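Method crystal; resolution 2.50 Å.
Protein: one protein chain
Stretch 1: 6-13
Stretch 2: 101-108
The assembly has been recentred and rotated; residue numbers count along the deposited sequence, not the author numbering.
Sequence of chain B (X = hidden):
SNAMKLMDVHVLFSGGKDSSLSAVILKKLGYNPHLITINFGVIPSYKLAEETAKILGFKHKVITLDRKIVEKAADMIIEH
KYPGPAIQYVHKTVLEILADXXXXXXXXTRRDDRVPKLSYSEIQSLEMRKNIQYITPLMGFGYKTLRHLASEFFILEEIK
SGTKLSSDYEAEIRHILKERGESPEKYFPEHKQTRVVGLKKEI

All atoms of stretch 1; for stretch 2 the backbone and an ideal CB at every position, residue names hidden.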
# COMPACT_ATOMS: atom_id res chain seq x y z
N LEU B 6 -4.96 -20.77 -8.76
CA LEU B 6 -4.09 -19.60 -8.63
C LEU B 6 -4.70 -18.37 -9.29
O LEU B 6 -5.09 -18.39 -10.47
CB LEU B 6 -2.71 -19.87 -9.22
CG LEU B 6 -1.65 -18.84 -8.82
CD1 LEU B 6 -0.96 -19.27 -7.54
CD2 LEU B 6 -0.65 -18.68 -9.94
N MSE B 7 -4.76 -17.28 -8.53
CA MSE B 7 -5.56 -16.12 -8.89
C MSE B 7 -4.83 -15.15 -9.84
O MSE B 7 -3.79 -14.61 -9.50
CB MSE B 7 -5.99 -15.42 -7.61
CG MSE B 7 -6.97 -14.29 -7.78
SE MSE B 7 -8.79 -14.92 -7.81
CE MSE B 7 -8.73 -16.24 -6.37
N ASP B 8 -5.39 -14.93 -11.02
CA ASP B 8 -4.83 -13.95 -11.93
C ASP B 8 -5.04 -12.51 -11.43
O ASP B 8 -5.96 -12.22 -10.67
CB ASP B 8 -5.43 -14.09 -13.34
CG ASP B 8 -4.96 -15.36 -14.06
OD1 ASP B 8 -3.95 -15.96 -13.63
OD2 ASP B 8 -5.60 -15.75 -15.06
N VAL B 9 -4.16 -11.61 -11.86
CA VAL B 9 -4.38 -10.19 -11.68
C VAL B 9 -3.73 -9.42 -12.82
O VAL B 9 -2.65 -9.76 -13.28
CB VAL B 9 -3.82 -9.69 -10.36
CG1 VAL B 9 -2.38 -10.13 -10.19
CG2 VAL B 9 -3.93 -8.19 -10.31
N HIS B 10 -4.41 -8.39 -13.29
CA HIS B 10 -3.92 -7.67 -14.45
C HIS B 10 -3.34 -6.33 -14.02
O HIS B 10 -4.04 -5.49 -13.45
CB HIS B 10 -5.04 -7.55 -15.50
CG HIS B 10 -5.44 -8.87 -16.08
ND1 HIS B 10 -6.37 -9.70 -15.48
CD2 HIS B 10 -5.01 -9.53 -17.18
CE1 HIS B 10 -6.50 -10.80 -16.19
NE2 HIS B 10 -5.68 -10.73 -17.23
N VAL B 11 -2.06 -6.16 -14.29
CA VAL B 11 -1.28 -5.06 -13.73
C VAL B 11 -0.89 -4.05 -14.80
O VAL B 11 -0.05 -4.33 -15.65
CB VAL B 11 0.02 -5.59 -13.12
CG1 VAL B 11 0.72 -4.48 -12.33
CG2 VAL B 11 -0.24 -6.80 -12.25
N LEU B 12 -1.48 -2.87 -14.75
CA LEU B 12 -0.99 -1.77 -15.56
C LEU B 12 0.49 -1.64 -15.28
O LEU B 12 0.92 -1.62 -14.13
CB LEU B 12 -1.72 -0.48 -15.23
CG LEU B 12 -3.12 -0.46 -15.85
CD1 LEU B 12 -4.06 0.45 -15.07
CD2 LEU B 12 -3.01 -0.03 -17.32
N PHE B 13 1.28 -1.56 -16.33
CA PHE B 13 2.72 -1.72 -16.18
C PHE B 13 3.45 -0.80 -17.16
O PHE B 13 3.17 -0.80 -18.36
CB PHE B 13 3.06 -3.19 -16.40
CG PHE B 13 4.51 -3.53 -16.21
CD1 PHE B 13 5.05 -3.65 -14.94
CD2 PHE B 13 5.32 -3.78 -17.31
CE1 PHE B 13 6.38 -3.98 -14.77
CE2 PHE B 13 6.65 -4.13 -17.15
CZ PHE B 13 7.18 -4.22 -15.88
N UNK B 101 -13.32 -5.72 -18.39
CA UNK B 101 -12.70 -6.94 -18.90
C UNK B 101 -11.98 -7.80 -17.85
O UNK B 101 -11.91 -9.01 -18.00
CB UNK B 101 -11.70 -6.56 -20.00
N UNK B 102 -11.43 -7.18 -16.81
CA UNK B 102 -10.68 -7.95 -15.82
C UNK B 102 -11.18 -7.62 -14.43
O UNK B 102 -11.24 -6.46 -14.03
CB UNK B 102 -9.18 -7.67 -15.93
N UNK B 103 -11.52 -8.65 -13.67
CA UNK B 103 -12.13 -8.42 -12.37
C UNK B 103 -11.11 -8.15 -11.28
O UNK B 103 -11.49 -7.75 -10.19
CB UNK B 103 -12.99 -9.62 -11.98
N UNK B 104 -9.82 -8.37 -11.55
CA UNK B 104 -8.77 -8.00 -10.60
C UNK B 104 -7.67 -7.13 -11.22
O UNK B 104 -6.78 -7.61 -11.90
CB UNK B 104 -8.14 -9.27 -10.01
N UNK B 105 -7.76 -5.83 -10.95
CA UNK B 105 -6.91 -4.83 -11.58
C UNK B 105 -5.93 -4.29 -10.58
O UNK B 105 -6.31 -3.94 -9.46
CB UNK B 105 -7.74 -3.69 -12.18
N UNK B 106 -4.67 -4.20 -10.99
CA UNK B 106 -3.64 -3.62 -10.16
C UNK B 106 -2.87 -2.56 -10.95
O UNK B 106 -2.81 -2.63 -12.18
CB UNK B 106 -2.70 -4.71 -9.64
N UNK B 107 -2.27 -1.60 -10.24
CA UNK B 107 -1.37 -0.65 -10.89
C UNK B 107 -0.24 -0.26 -9.94
O UNK B 107 -0.09 -0.86 -8.88
CB UNK B 107 -2.14 0.59 -11.35
N UNK B 108 0.53 0.75 -10.32
CA UNK B 108 1.77 1.11 -9.64
C UNK B 108 1.71 2.42 -8.88
O UNK B 108 2.75 3.03 -8.58
CB UNK B 108 2.91 1.18 -10.66

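Stretch 2 runs alongside the strand 8-12 of stretch 1 in parallel register, so the backbone sets most of the terms. The amide of His10 donates to the carbonyl of position 104 (His10 N to 104 O, 2.9 Å), the amide of 106 donates to His10 (106 N to His10 O, 2.8 Å), and the amide of Leu12 donates to 106 (Leu12 N to 106 O, 2.9 Å). Any residue can accept through its carbonyl, but the donor at 106 excludes proline; beyond that, choice enters mainly where a CB meets stretch 1.

Position 101 has nothing of stretch 1 within 5.5 Å of its ideal CB. Stretch 1 exerts no selection here, and a polar residue is as good as any; it is Glu101, poorly ordered and without a contact to stretch 1.

At 102 the CB points toward stretch 1 and lies 3.5 Å from ND1 of His10, beside an imidazole with one face available. A flat side chain, aromatic or amide, could cover that face, and a modest aliphatic one could also fit. The residue is Tyr102. With chi1 in m, its ring lies obliquely against the imidazole, centroids 3.9 Å apart and planes at 37°, and its CD1 comes within 3.1 Å of His10 CE1. The hydroxyl is satisfied elsewhere in the structure.

Position 103 turns its CB away, so stretch 1 leaves the choice open, and small or polar residues serve well. Ser103 makes no contact across.

Position 104 faces stretch 1 again, its ideal CB 3.7 Å from Asp8 O and 4.2 Å from Val9 CA. Extended backbone angles favour a beta-branched residue, and the apolar side chains of Met7 and Val9 call for a hydrocarbon; valine, isoleucine or leucine would all be reasonable. Ile104 reaches both neighbours: its CD1 lies 3.6 Å from Met7 CG, a selenomethionine, and its CG2 lies 3.6 Å from Val9 CG2. A water accepts from the Ile104 amide (Ile104 N to water O, 3.2 Å) and is also hydrogen-bonded to the imidazole (His10 ND1 to water O, 2.7 Å), bridging backbone and side chain.

Position 105 pairs with His10, and both side chains leave the sheet on the same face. The ideal CB lies 4.3 Å from His10 O; an aliphatic residue could pack against the CB of His10, and a polar one is not excluded by stretch 1. Leu105 has both chi angles off the usual wells, and its end comes nearer than its CB direction suggests, with CD1 4.0 Å from His10 CB.

Position 106 pairs with Val11 on the other face. Its ideal CB already sits 3.8 Å from Val9 CG2 and 4.2 Å from Val11 CG2, so even a methyl makes apolar contact, and a small residue suits. Ala106 does just this: its CB lies 3.8 Å from Val9 CG2 and 4.1 Å from Val11 CG2.

At 107 the CB points sideways, 4.0 Å from Leu12 CB; apolar or polar residues could follow. Asp107 touches Leu12 through its CB, while its carboxylate leads away.

Position 108 has negative phi, so glycine is not required. It is Gly108, with little contact.

Stretch 2, residues 101-108: EYSILADG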
# COMPACT_ATOMS: atom_id res chain seq x y z
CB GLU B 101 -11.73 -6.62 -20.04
CG GLU B 101 -12.41 -6.23 -21.34
CD GLU B 101 -11.85 -4.93 -21.92
OE1 GLU B 101 -12.64 -4.12 -22.44
OE2 GLU B 101 -10.61 -4.72 -21.85
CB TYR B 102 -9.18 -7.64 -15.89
CG TYR B 102 -8.61 -7.63 -17.29
CD1 TYR B 102 -8.16 -8.81 -17.88
CD2 TYR B 102 -8.52 -6.45 -18.01
CE1 TYR B 102 -7.65 -8.81 -19.16
CE2 TYR B 102 -8.00 -6.45 -19.29
CZ TYR B 102 -7.58 -7.63 -19.86
OH TYR B 102 -7.07 -7.64 -21.12
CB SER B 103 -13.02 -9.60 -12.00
OG SER B 103 -12.26 -10.79 -12.03
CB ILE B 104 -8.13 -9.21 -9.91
CG1 ILE B 104 -9.22 -10.12 -9.33
CG2 ILE B 104 -7.18 -8.75 -8.82
CD1 ILE B 104 -8.69 -11.17 -8.39
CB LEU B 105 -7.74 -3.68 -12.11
CG LEU B 105 -7.95 -3.59 -13.62
CD1 LEU B 105 -7.76 -4.96 -14.23
CD2 LEU B 105 -9.33 -3.05 -13.92
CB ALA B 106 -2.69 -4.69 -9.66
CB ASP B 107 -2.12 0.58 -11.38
CG ASP B 107 -2.62 1.45 -10.24
OD1 ASP B 107 -2.05 1.38 -9.13
OD2 ASP B 107 -3.59 2.22 -10.46
O HOH W 1 -8.13 -10.27 -13.55
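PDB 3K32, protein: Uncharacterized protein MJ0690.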